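Local coordinates for protein phosphoribosylaminoimidazole carboxylase (Treponema denticola, PDB 5C5D) that catalyses the reversible carboxylation of 5-aminoimidazole ribonucleotide with CO2 to 4-carboxy-5-aminoimidazole ribonucleotide in de novo purine biosynthesis, at residues I7-S11 / S12-G16; H40-A43 / E44-S48; K140-M143 / E144-Q148; A22-L25 / K26-I30; A95-D98 / I99-S102. The protein carries 1 engineered substitution. All blocks are in the same frame, centred on the assembly; numbering follows the deposited sequence. Where two conformers were deposited one is given.

Contact 1 of 5, residues I7-S11 / S12-G16; sequences ILMGS and SSDMG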
loop_
_atom_site.group_PDB
_atom_site.type_symbol
_atom_site.label_atom_id
_atom_site.label_comp_id
_atom_site.label_asym_id
_atom_site.label_seq_id
_atom_site.Cartn_x
_atom_site.Cartn_y
_atom_site.Cartn_z
ATOM N N ILE D 7 -24.229 -21.945 -0.519
ATOM C CA ILE D 7 -23.637 -20.687 -0.072
ATOM C C ILE D 7 -23.318 -20.839 1.385
ATOM O O ILE D 7 -24.234 -20.930 2.206
ATOM C CB ILE D 7 -24.589 -19.509 -0.285
ATOM C CG1 ILE D 7 -25.007 -19.445 -1.748
ATOM C CG2 ILE D 7 -23.911 -18.198 0.146
ATOM C CD1 ILE D 7 -26.112 -18.429 -2.022
ATOM N N LEU D 8 -22.034 -20.918 1.719
ATOM C CA LEU D 8 -21.603 -21.162 3.096
ATOM C C LEU D 8 -20.829 -19.978 3.634
ATOM O O LEU D 8 -19.813 -19.569 3.048
ATOM C CB LEU D 8 -20.743 -22.430 3.171
ATOM C CG LEU D 8 -20.114 -22.688 4.537
ATOM C CD1 LEU D 8 -21.153 -22.866 5.637
ATOM C CD2 LEU D 8 -19.205 -23.903 4.447
ATOM N N MET D 9 -21.311 -19.411 4.738
ATOM C CA MET D 9 -20.689 -18.224 5.298
ATOM C C MET D 9 -20.154 -18.505 6.704
ATOM O O MET D 9 -20.703 -19.334 7.428
ATOM C CB MET D 9 -21.707 -17.081 5.336
ATOM C CG MET D 9 -22.711 -17.252 6.417
ATOM S SD MET D 9 -24.077 -16.056 6.256
ATOM C CE MET D 9 -25.094 -16.917 5.071
ATOM N N GLY D 10 -19.096 -17.797 7.082
ATOM C CA GLY D 10 -18.430 -18.049 8.343
ATOM C C GLY D 10 -19.188 -17.514 9.526
ATOM O O GLY D 10 -19.012 -18.004 10.633
ATOM N N SER D 11 -20.025 -16.514 9.286
ATOM C CA SER D 11 -20.777 -15.864 10.353
ATOM C C SER D 11 -22.128 -15.364 9.874
ATOM O O SER D 11 -22.264 -14.901 8.740
ATOM C CB SER D 11 -19.978 -14.681 10.905
ATOM O OG SER D 11 -20.783 -13.859 11.723
ATOM N N SER D 12 -23.119 -15.418 10.758
ATOM C CA SER D 12 -24.423 -14.863 10.429
ATOM C C SER D 12 -24.326 -13.374 10.107
ATOM O O SER D 12 -25.234 -12.817 9.496
ATOM C CB SER D 12 -25.417 -15.089 11.564
ATOM O OG SER D 12 -25.047 -14.400 12.749
ATOM N N SER D 13 -23.226 -12.733 10.493
ATOM C CA SER D 13 -23.077 -11.315 10.211
ATOM C C SER D 13 -22.955 -11.076 8.712
ATOM O O SER D 13 -23.143 -9.939 8.257
ATOM C CB SER D 13 -21.861 -10.736 10.949
ATOM O OG SER D 13 -20.639 -11.282 10.471
ATOM N N ASP D 14 -22.638 -12.137 7.954
ATOM C CA ASP D 14 -22.493 -12.063 6.495
ATOM C C ASP D 14 -23.785 -12.303 5.718
ATOM O O ASP D 14 -23.746 -12.402 4.492
ATOM C CB ASP D 14 -21.462 -13.096 5.971
ATOM C CG ASP D 14 -20.109 -13.063 6.696
ATOM O OD1 ASP D 14 -19.526 -11.971 6.772
ATOM O OD2 ASP D 14 -19.595 -14.162 7.105
ATOM N N MET D 15 -24.926 -12.387 6.389
ATOM C CA MET D 15 -26.138 -12.885 5.745
ATOM C C MET D 15 -26.574 -11.973 4.589
ATOM O O MET D 15 -27.001 -12.456 3.541
ATOM C CB MET D 15 -27.252 -13.042 6.782
ATOM C CG MET D 15 -28.579 -13.549 6.256
ATOM S SD MET D 15 -28.480 -15.199 5.490
ATOM C CE MET D 15 -28.026 -16.199 6.894
ATOM N N GLY D 16 -26.418 -10.667 4.756
ATOM C CA GLY D 16 -26.816 -9.738 3.704
ATOM C C GLY D 16 -26.072 -9.966 2.400
ATOM O O GLY D 16 -26.644 -9.898 1.315
#
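S11 and D14 grip each other across a tight turn with two hydrogen bonds. D14 N donates to S11 O at 2.9 Å. This bond is fairly straight, 163° at the hydrogen, but the donor sits well above the carbonyl plane. The return bond runs from S11 N to D14 OD2 at 3.2 Å and is more bent, 136°. It meets the carboxylate on its anti side and out of its plane. D14 CG lies beside its own backbone N (chi1 -51°), which swings the carboxylate back over the start of the turn. A hydroxyl pair adds a third link: S11 OG and S13 OG are hydrogen-bonded at 2.9 Å.

The apolar part is made by two methionines. M9 bends at chi3, and its CE meets M15 CE at 3.5 Å. M9 SD also packs on D14 CB at 4.0 Å.

S11 and D14 both bind substrate, so the turn sets two substrate-binding residues next to each other. The side chain of D14 also comes near G67, another substrate residue. S12 OG is hydrogen-bonded to D153 of a second subunit. The turn joins strand 4-9 to helix 15-27 in a beta-alpha-beta unit. M9 reaches A18 of that helix, I34 and I36 of strand 31-36, and I65 of strand 60-65.

Contact 2 of 5, residues H40-A43 / E44-S48; sequences HKTA and EHVVS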
loop_
_atom_site.group_PDB
_atom_site.type_symbol
_atom_site.label_atom_id
_atom_site.label_comp_id
_atom_site.label_asym_id
_atom_site.label_seq_id
_atom_site.Cartn_x
_atom_site.Cartn_y
_atom_site.Cartn_z
ATOM N N HIS D 40 -12.574 -22.364 11.788
ATOM C CA HIS D 40 -11.681 -22.539 12.945
ATOM C C HIS D 40 -12.385 -22.863 14.237
ATOM O O HIS D 40 -11.817 -23.542 15.090
ATOM C CB HIS D 40 -10.850 -21.288 13.132
ATOM C CG HIS D 40 -9.897 -21.068 12.005
ATOM N ND1 HIS D 40 -9.315 -19.852 11.733
ATOM C CD2 HIS D 40 -9.427 -21.935 11.081
ATOM C CE1 HIS D 40 -8.516 -19.985 10.690
ATOM N NE2 HIS D 40 -8.558 -21.240 10.283
ATOM N N LYS D 41 -13.620 -22.405 14.366
ATOM C CA LYS D 41 -14.365 -22.587 15.608
ATOM C C LYS D 41 -15.356 -23.752 15.527
ATOM O O LYS D 41 -15.696 -24.345 16.552
ATOM C CB LYS D 41 -15.116 -21.308 15.979
ATOM C CG LYS D 41 -14.253 -20.086 16.216
ATOM C CD LYS D 41 -15.123 -18.913 16.624
ATOM C CE LYS D 41 -14.569 -17.608 16.129
ATOM N NZ LYS D 41 -15.549 -16.534 16.354
ATOM N N THR D 42 -15.810 -24.094 14.317
ATOM C CA THR D 42 -16.802 -25.160 14.168
ATOM C C THR D 42 -16.441 -26.072 12.996
ATOM O O THR D 42 -17.295 -26.384 12.161
ATOM C CB THR D 42 -18.224 -24.594 13.951
ATOM O OG1 THR D 42 -18.281 -23.871 12.716
ATOM C CG2 THR D 42 -18.615 -23.614 15.059
ATOM N N ALA D 43 -15.184 -26.507 12.961
ATOM C CA ALA D 43 -14.666 -27.326 11.857
ATOM C C ALA D 43 -15.471 -28.588 11.658
ATOM O O ALA D 43 -15.855 -28.921 10.529
ATOM C CB ALA D 43 -13.218 -27.682 12.099
ATOM N N GLU D 44 -15.716 -29.313 12.746
ATOM C CA GLU D 44 -16.446 -30.573 12.663
ATOM C C GLU D 44 -17.845 -30.369 12.107
ATOM O O GLU D 44 -18.342 -31.196 11.341
ATOM C CB GLU D 44 -16.541 -31.243 14.032
ATOM C CG GLU D 44 -15.249 -31.842 14.527
ATOM C CD GLU D 44 -15.426 -32.589 15.846
ATOM O OE1 GLU D 44 -16.058 -32.031 16.771
ATOM O OE2 GLU D 44 -14.944 -33.738 15.951
ATOM N N HIS D 45 -18.473 -29.264 12.505
ATOM C CA HIS D 45 -19.791 -28.910 12.005
ATOM C C HIS D 45 -19.726 -28.653 10.486
ATOM O O HIS D 45 -20.592 -29.115 9.734
ATOM C CB HIS D 45 -20.309 -27.690 12.775
ATOM C CG HIS D 45 -21.353 -26.885 12.063
ATOM N ND1 HIS D 45 -22.676 -27.273 11.993
ATOM C CD2 HIS D 45 -21.287 -25.670 11.468
ATOM C CE1 HIS D 45 -23.369 -26.348 11.351
ATOM N NE2 HIS D 45 -22.551 -25.364 11.023
ATOM N N VAL D 46 -18.683 -27.956 10.047
ATOM C CA VAL D 46 -18.516 -27.643 8.623
ATOM C C VAL D 46 -18.274 -28.952 7.865
ATOM O O VAL D 46 -18.898 -29.194 6.842
ATOM C CB VAL D 46 -17.378 -26.646 8.371
ATOM C CG1 VAL D 46 -17.067 -26.544 6.905
ATOM C CG2 VAL D 46 -17.758 -25.245 8.852
ATOM N N VAL D 47 -17.395 -29.804 8.374
ATOM C CA VAL D 47 -17.131 -31.099 7.726
ATOM C C VAL D 47 -18.400 -31.930 7.611
ATOM O O VAL D 47 -18.678 -32.520 6.571
ATOM C CB VAL D 47 -16.053 -31.887 8.484
ATOM C CG1 VAL D 47 -15.998 -33.362 8.020
ATOM C CG2 VAL D 47 -14.722 -31.234 8.274
ATOM N N SER D 48 -19.175 -31.999 8.685
ATOM C CA SER D 48 -20.392 -32.789 8.678
ATOM C C SER D 48 -21.349 -32.301 7.595
ATOM O O SER D 48 -21.935 -33.103 6.858
ATOM C CB SER D 48 -21.051 -32.749 10.056
ATOM O OG SER D 48 -20.329 -33.582 10.932
#
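V47 N donates to A43 O at 2.8 Å, and V46 N donates to T42 O at 3.0 Å. Both are i to i+4 bonds that start helix 43-54. The first is nearly straight, 170° at the hydrogen. T42 stands at the N-cap position, but its hydroxyl does not cap this helix. T42 OG1 is instead hydrogen-bonded to the backbone N of D38, an engineered residue at a substrate-binding position. The neighbouring K41 binds substrate, and its NZ is hydrogen-bonded to S107 O of a third subunit.

T42 and H45 run alongside each other in the same direction. T42 OG1 sits at the edge of the imidazole, near its plane, 3.7 Å from H45 CD2. H45 CG is anti to the backbone N (chi1 157°), which carries the ring alongside T42. H45 NE2, next to CD2 in the ring, is hydrogen-bonded to I36 O, which fixes the ring's rotation. The V46 side chain crosses that of T42 at about a right angle, with V46 CG2 4.1 Å from T42 OG1. V46 CG2 also lies 3.5 Å from T42 O. On the next residue, V47 CG2 rests 3.4 Å from A43 O.

T42 OG1 and H45 NE2 both bond to the chain before the helix. These bonds hold the helix start to I36 and D38, beside the substrate site.

Contact 3 of 5, residues K140-M143 / E144-Q148; sequences KSYM and ESNAQ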
loop_
_atom_site.group_PDB
_atom_site.type_symbol
_atom_site.label_atom_id
_atom_site.label_comp_id
_atom_site.label_asym_id
_atom_site.label_seq_id
_atom_site.Cartn_x
_atom_site.Cartn_y
_atom_site.Cartn_z
ATOM N N LYS D 140 -27.415 -15.977 -21.308
ATOM C CA LYS D 140 -27.389 -15.148 -22.510
ATOM C C LYS D 140 -28.403 -14.002 -22.399
ATOM O O LYS D 140 -28.082 -12.863 -22.689
ATOM C CB LYS D 140 -27.669 -16.007 -23.748
ATOM C CG LYS D 140 -27.794 -15.242 -25.045
ATOM C CD LYS D 140 -28.020 -16.225 -26.198
ATOM C CE LYS D 140 -28.947 -15.680 -27.282
ATOM N NZ LYS D 140 -28.223 -14.958 -28.362
ATOM N N SER D 141 -29.609 -14.308 -21.934
ATOM C CA SER D 141 -30.634 -13.286 -21.740
ATOM C C SER D 141 -30.139 -12.201 -20.754
ATOM O O SER D 141 -30.311 -10.999 -20.984
ATOM C CB SER D 141 -31.932 -13.931 -21.261
ATOM O OG SER D 141 -32.873 -12.944 -20.890
ATOM N N TYR D 142 -29.488 -12.638 -19.680
ATOM C CA TYR D 142 -28.953 -11.751 -18.640
ATOM C C TYR D 142 -27.891 -10.817 -19.176
ATOM O O TYR D 142 -27.919 -9.602 -18.949
ATOM C CB TYR D 142 -28.375 -12.618 -17.529
ATOM C CG TYR D 142 -27.820 -11.947 -16.299
ATOM C CD1 TYR D 142 -28.608 -11.779 -15.168
ATOM C CD2 TYR D 142 -26.475 -11.592 -16.223
ATOM C CE1 TYR D 142 -28.091 -11.224 -14.023
ATOM C CE2 TYR D 142 -25.946 -11.029 -15.080
ATOM C CZ TYR D 142 -26.758 -10.841 -13.984
ATOM O OH TYR D 142 -26.235 -10.286 -12.839
ATOM N N MET D 143 -26.938 -11.396 -19.897
ATOM C CA MET D 143 -25.798 -10.637 -20.358
ATOM C C MET D 143 -26.248 -9.719 -21.501
ATOM O O MET D 143 -25.778 -8.581 -21.600
ATOM C CB MET D 143 -24.642 -11.594 -20.737
ATOM C CG MET D 143 -23.860 -12.071 -19.473
ATOM S SD MET D 143 -22.466 -13.182 -19.757
ATOM C CE MET D 143 -21.201 -11.905 -19.952
ATOM N N GLU D 144 -27.200 -10.163 -22.319
ATOM C CA GLU D 144 -27.722 -9.301 -23.380
ATOM C C GLU D 144 -28.482 -8.123 -22.803
ATOM O O GLU D 144 -28.368 -6.995 -23.292
ATOM C CB GLU D 144 -28.620 -10.093 -24.351
ATOM C CG GLU D 144 -27.798 -11.025 -25.236
ATOM C CD GLU D 144 -28.606 -11.760 -26.299
ATOM O OE1 GLU D 144 -29.857 -11.825 -26.215
ATOM O OE2 GLU D 144 -27.954 -12.280 -27.230
ATOM N N SER D 145 -29.238 -8.379 -21.746
ATOM C CA SER D 145 -29.972 -7.315 -21.076
ATOM C C SER D 145 -29.026 -6.260 -20.516
ATOM O O SER D 145 -29.304 -5.062 -20.620
ATOM C CB SER D 145 -30.856 -7.901 -19.967
ATOM O OG SER D 145 -31.402 -6.870 -19.175
ATOM N N ASN D 146 -27.905 -6.679 -19.930
ATOM C CA ASN D 146 -26.947 -5.716 -19.379
ATOM C C ASN D 146 -26.405 -4.810 -20.483
ATOM O O ASN D 146 -26.310 -3.578 -20.332
ATOM C CB ASN D 146 -25.772 -6.424 -18.680
ATOM C CG ASN D 146 -26.112 -6.893 -17.275
ATOM O OD1 ASN D 146 -27.071 -6.411 -16.654
ATOM N ND2 ASN D 146 -25.317 -7.837 -16.759
ATOM N N ALA D 147 -26.075 -5.430 -21.613
ATOM C CA ALA D 147 -25.530 -4.696 -22.747
ATOM C C ALA D 147 -26.556 -3.698 -23.267
ATOM O O ALA D 147 -26.237 -2.538 -23.549
ATOM C CB ALA D 147 -25.127 -5.642 -23.840
ATOM N N GLN D 148 -27.798 -4.139 -23.389
ATOM C CA GLN D 148 -28.822 -3.311 -24.019
ATOM C C GLN D 148 -29.142 -2.110 -23.150
ATOM O O GLN D 148 -29.477 -1.040 -23.662
ATOM C CB GLN D 148 -30.084 -4.140 -24.300
ATOM C CG GLN D 148 -29.986 -4.947 -25.587
ATOM C CD GLN D 148 -29.459 -4.128 -26.768
ATOM O OE1 GLN D 148 -28.479 -4.512 -27.415
ATOM N NE2 GLN D 148 -30.096 -2.988 -27.040
HETATM O O HOH W 1 -24.946 -7.973 -13.650
#
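K140 and E144 form a surface salt bridge one turn apart on the long C-terminal alpha-helix 133-157. The contact is an i to i+4 pairing within a single helix, away from the annotated substrate residues of its own chain. Four backbone bonds of the alpha-helical pattern cross it. They include E144 N to K140 O at 2.9 Å and A147 N to M143 O at 3.2 Å.

The two charged chains cross obliquely. K140 leaves with CG anti to its backbone N (chi1 175°), then bends at chi3 and chi4 to bring the ammonium round to the glutamate. K140 NZ bonds E144 OE2 at 2.9 Å, on the syn side of the carboxylate and 34° out of its plane. K140 CG also lies against the carboxylate, 3.7 Å from E144 OE2.

Y142 and N146 make a second pair. Their ring and amide planes stand 68° apart, and Y142 CE2 is 3.7 Å from N146 ND2. The hydroxyl of Y142 is probably hydrogen-bonded to E24, which joins this helix to helix 15-27. Elsewhere, M143 packs on R126 of helix 117-129 and on G108 of a fourth subunit, and A147 packs on K41 of a fifth.

One water closes the tyrosine pair: it donates to Y142 OH at 2.8 Å and accepts from N146 ND2 at 3.1 Å.

Contact 4 of 5, residues A22-L25 / K26-I30; sequences ASEL and KTFGI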
loop_
_atom_site.group_PDB
_atom_site.type_symbol
_atom_site.label_atom_id
_atom_site.label_comp_id
_atom_site.label_asym_id
_atom_site.label_seq_id
_atom_site.Cartn_x
_atom_site.Cartn_y
_atom_site.Cartn_z
ATOM N N ALA D 22 -27.712 -15.125 -3.406
ATOM C CA ALA D 22 -28.823 -16.053 -3.573
ATOM C C ALA D 22 -29.866 -15.411 -4.478
ATOM O O ALA D 22 -30.415 -16.054 -5.366
ATOM C CB ALA D 22 -29.425 -16.425 -2.235
ATOM N N SER D 23 -30.110 -14.123 -4.257
ATOM C CA SER D 23 -31.077 -13.381 -5.056
ATOM C C SER D 23 -30.727 -13.478 -6.532
ATOM O O SER D 23 -31.596 -13.677 -7.383
ATOM C CB SER D 23 -31.126 -11.906 -4.631
ATOM O OG SER D 23 -31.746 -11.784 -3.370
ATOM N N GLU D 24 -29.453 -13.343 -6.836
ATOM C CA GLU D 24 -29.048 -13.372 -8.233
ATOM C C GLU D 24 -29.152 -14.804 -8.781
ATOM O O GLU D 24 -29.579 -15.000 -9.919
ATOM C CB GLU D 24 -27.626 -12.808 -8.396
ATOM C CG GLU D 24 -27.360 -12.256 -9.772
ATOM C CD GLU D 24 -28.110 -10.958 -10.032
ATOM O OE1 GLU D 24 -28.834 -10.492 -9.132
ATOM O OE2 GLU D 24 -27.953 -10.383 -11.129
ATOM N N LEU D 25 -28.806 -15.807 -7.977
ATOM C CA LEU D 25 -28.948 -17.201 -8.433
ATOM C C LEU D 25 -30.410 -17.529 -8.751
ATOM O O LEU D 25 -30.713 -18.292 -9.667
ATOM C CB LEU D 25 -28.411 -18.182 -7.397
ATOM C CG LEU D 25 -26.905 -18.203 -7.183
ATOM C CD1 LEU D 25 -26.581 -19.019 -5.930
ATOM C CD2 LEU D 25 -26.198 -18.758 -8.390
ATOM N N LYS D 26 -31.335 -16.926 -8.017
ATOM C CA LYS D 26 -32.741 -17.193 -8.249
ATOM C C LYS D 26 -33.168 -16.705 -9.624
ATOM O O LYS D 26 -34.000 -17.337 -10.263
ATOM C CB LYS D 26 -33.591 -16.538 -7.160
ATOM C CG LYS D 26 -35.021 -17.005 -7.158
ATOM C CD LYS D 26 -35.707 -16.651 -5.863
ATOM C CE LYS D 26 -37.049 -17.342 -5.755
ATOM N NZ LYS D 26 -37.697 -17.068 -4.445
ATOM N N THR D 27 -32.588 -15.597 -10.081
ATOM C CA THR D 27 -32.904 -15.056 -11.396
ATOM C C THR D 27 -32.450 -16.017 -12.510
ATOM O O THR D 27 -33.080 -16.071 -13.560
ATOM C CB THR D 27 -32.258 -13.678 -11.640
ATOM O OG1 THR D 27 -30.846 -13.803 -11.740
ATOM C CG2 THR D 27 -32.577 -12.723 -10.513
ATOM N N PHE D 28 -31.377 -16.774 -12.276
ATOM C CA PHE D 28 -30.894 -17.775 -13.244
ATOM C C PHE D 28 -31.605 -19.125 -13.139
ATOM O O PHE D 28 -31.350 -20.033 -13.949
ATOM C CB PHE D 28 -29.388 -18.017 -13.078
ATOM C CG PHE D 28 -28.534 -16.813 -13.360
ATOM C CD1 PHE D 28 -28.484 -16.273 -14.626
ATOM C CD2 PHE D 28 -27.754 -16.236 -12.361
ATOM C CE1 PHE D 28 -27.696 -15.170 -14.887
ATOM C CE2 PHE D 28 -26.952 -15.133 -12.619
ATOM C CZ PHE D 28 -26.934 -14.594 -13.882
ATOM N N GLY D 29 -32.483 -19.268 -12.150
ATOM C CA GLY D 29 -33.234 -20.496 -11.971
ATOM C C GLY D 29 -32.421 -21.617 -11.324
ATOM O O GLY D 29 -32.673 -22.813 -11.541
ATOM N N ILE D 30 -31.463 -21.226 -10.502
ATOM C CA ILE D 30 -30.523 -22.160 -9.874
ATOM C C ILE D 30 -30.829 -22.311 -8.388
ATOM O O ILE D 30 -30.849 -21.327 -7.636
ATOM C CB ILE D 30 -29.053 -21.688 -10.064
ATOM C CG1 ILE D 30 -28.679 -21.724 -11.544
ATOM C CG2 ILE D 30 -28.096 -22.552 -9.251
ATOM C CD1 ILE D 30 -27.428 -20.959 -11.903
#
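E24 and F28 meet at a slant one turn apart, with the carboxylate and ring planes 79° apart. The contact is made by the stem of the glutamate: E24 CG lies 4.1 Å from F28 CE2. The glutamate side chain bends at chi2, and E24 OE2 probably bonds Y142.

T27 turns its hydroxyl back on the helix. Its OG1 lies between the backbone N and the carbonyl carbon (chi1 68°), where it donates to E24 O at a short 2.5 Å. That bond lies in the carbonyl plane, on a lone pair. The same OG1 stands 4.0 Å above one face of the F28 ring, offset toward the rim. The ring edge faces L25 CA.

The helix ends here in a Schellman motif. G29 takes the positive phi that turns the chain out of helix 15-27. I30 N then donates to L25 O at 3.1 Å, nearly straight at 166°, and G29 N donates to K26 O at 3.1 Å. The chain passes from here into strand 31-36 of the beta-alpha-beta unit.

L25 and I30 meet at their branch ends, L25 CD2 to I30 CD1 at 4.3 Å. Both rest on V5 of strand 4-9, and F28 packs on L122 of helix 117-129.

Contact 5 of 5, residues A95-D98 / I99-S102; sequences AGAD and IYSS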
loop_
_atom_site.group_PDB
_atom_site.type_symbol
_atom_site.label_atom_id
_atom_site.label_comp_id
_atom_site.label_asym_id
_atom_site.label_seq_id
_atom_site.Cartn_x
_atom_site.Cartn_y
_atom_site.Cartn_z
ATOM N N ALA D 95 -7.132 -0.770 3.972
ATOM C CA ALA D 95 -7.223 -0.494 2.541
ATOM C C ALA D 95 -7.638 -1.711 1.759
ATOM O O ALA D 95 -7.216 -1.932 0.625
ATOM C CB ALA D 95 -5.905 0.013 2.007
ATOM N N GLY D 96 -8.431 -2.564 2.382
ATOM C CA GLY D 96 -8.943 -3.712 1.682
ATOM C C GLY D 96 -8.018 -4.925 1.687
ATOM O O GLY D 96 -8.288 -5.899 0.987
ATOM N N ALA D 97 -6.986 -4.908 2.539
ATOM C CA ALA D 97 -5.932 -5.920 2.484
ATOM C C ALA D 97 -6.391 -7.312 2.919
ATOM O O ALA D 97 -5.671 -8.286 2.692
ATOM C CB ALA D 97 -4.745 -5.511 3.318
ATOM N N ASP D 98 -7.581 -7.439 3.504
ATOM C CA ASP D 98 -8.152 -8.805 3.688
ATOM C C ASP D 98 -8.215 -9.598 2.400
ATOM O O ASP D 98 -8.269 -10.817 2.420
ATOM C CB ASP D 98 -9.561 -8.733 4.287
ATOM C CG ASP D 98 -9.569 -8.297 5.757
ATOM O OD1 ASP D 98 -8.643 -8.683 6.530
ATOM O OD2 ASP D 98 -10.531 -7.566 6.165
ATOM N N ILE D 99 -8.233 -8.924 1.247
ATOM C CA ILE D 99 -8.372 -9.647 -0.005
ATOM C C ILE D 99 -7.213 -10.612 -0.228
ATOM O O ILE D 99 -7.402 -11.674 -0.845
ATOM C CB ILE D 99 -8.506 -8.668 -1.185
ATOM C CG1 ILE D 99 -8.937 -9.394 -2.461
ATOM C CG2 ILE D 99 -7.258 -7.891 -1.416
ATOM C CD1 ILE D 99 -10.234 -10.158 -2.318
ATOM N N TYR D 100 -6.042 -10.293 0.302
ATOM C CA TYR D 100 -4.875 -11.167 0.062
ATOM C C TYR D 100 -5.057 -12.538 0.702
ATOM O O TYR D 100 -4.530 -13.526 0.177
ATOM C CB TYR D 100 -3.578 -10.518 0.529
ATOM C CG TYR D 100 -3.272 -9.368 -0.375
ATOM C CD1 TYR D 100 -2.813 -9.614 -1.664
ATOM C CD2 TYR D 100 -3.536 -8.076 0.010
ATOM C CE1 TYR D 100 -2.569 -8.603 -2.512
ATOM C CE2 TYR D 100 -3.284 -7.037 -0.866
ATOM C CZ TYR D 100 -2.804 -7.341 -2.125
ATOM O OH TYR D 100 -2.548 -6.311 -3.022
ATOM N N SER D 101 -5.817 -12.629 1.795
ATOM C CA SER D 101 -6.079 -13.939 2.404
ATOM C C SER D 101 -6.926 -14.859 1.534
ATOM O O SER D 101 -6.865 -16.087 1.704
ATOM C CB SER D 101 -6.748 -13.770 3.794
ATOM O OG SER D 101 -8.095 -13.309 3.715
ATOM N N SER D 102 -7.738 -14.295 0.642
ATOM C CA SER D 102 -8.482 -15.092 -0.330
ATOM C C SER D 102 -7.630 -15.374 -1.571
ATOM O O SER D 102 -7.805 -16.437 -2.191
ATOM C CB SER D 102 -9.773 -14.400 -0.749
ATOM O OG SER D 102 -10.697 -14.262 0.319
HETATM O O HOH W 2 -5.371 -10.666 3.933
HETATM O O HOH W 3 -10.687 -11.971 1.545
#
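G96 to I99 form a type I beta turn, closed by I99 N donating to G96 O at 3.0 Å, and Y100 N donates to A97 O at 3.1 Å as the chain enters helix 99-103.

In S101, a chi1 of 71° points OG back toward the preceding turn, where it donates to D98 O at 2.8 Å, in the carbonyl plane. S101 N donates to the same oxygen from above that plane, at 3.1 Å. A water adds a third bond to D98 O at 2.8 Å and also reaches S102 OG, which is hydrogen-bonded to N70 ND2. Two bonds from S101 and one from water thus grip the D98 oxygen.

Y100 lays its edge toward A97 O, with Y100 CD2 3.4 Å from that oxygen. I99 CG2 lies over one face of the ring, 4.0 Å above the plane and toward the rim. The same methyl is 3.3 Å from G96 O.

The carboxylate of D98 forms a salt bridge with R104 of a third subunit, and the ring of Y100 meets F94 of that same third subunit. S101 lies near S69, a substrate-binding residue, and its OG is also hydrogen-bonded to N70 N. The turn lies in the loop between strand 84-86 and helix 99-103, and I99 and S102 pack on L113 of strand 112-113.

Contacts 1 and 4 lie at opposite ends of helix 15-27. They meet where I7 packs on A22 and L25. Contact 1 also touches contact 2 through L8 and V46; these two hold substrate-binding residues and touch the same second subunit. Contact 5 is the buried one, its centre about 17 Å from the centre of the chain yet wrapped by other subunits. Contact 3 is a surface contact, though M143, N146 and A147 pack on other subunits. It reaches contact 4 through Y142. The chemistry follows the place. Contact 3 carries an exposed salt bridge, contact 4 places apolar chains against the sheet, and contacts 1, 2 and 5 rely on turn and helix-start hydrogen bonds.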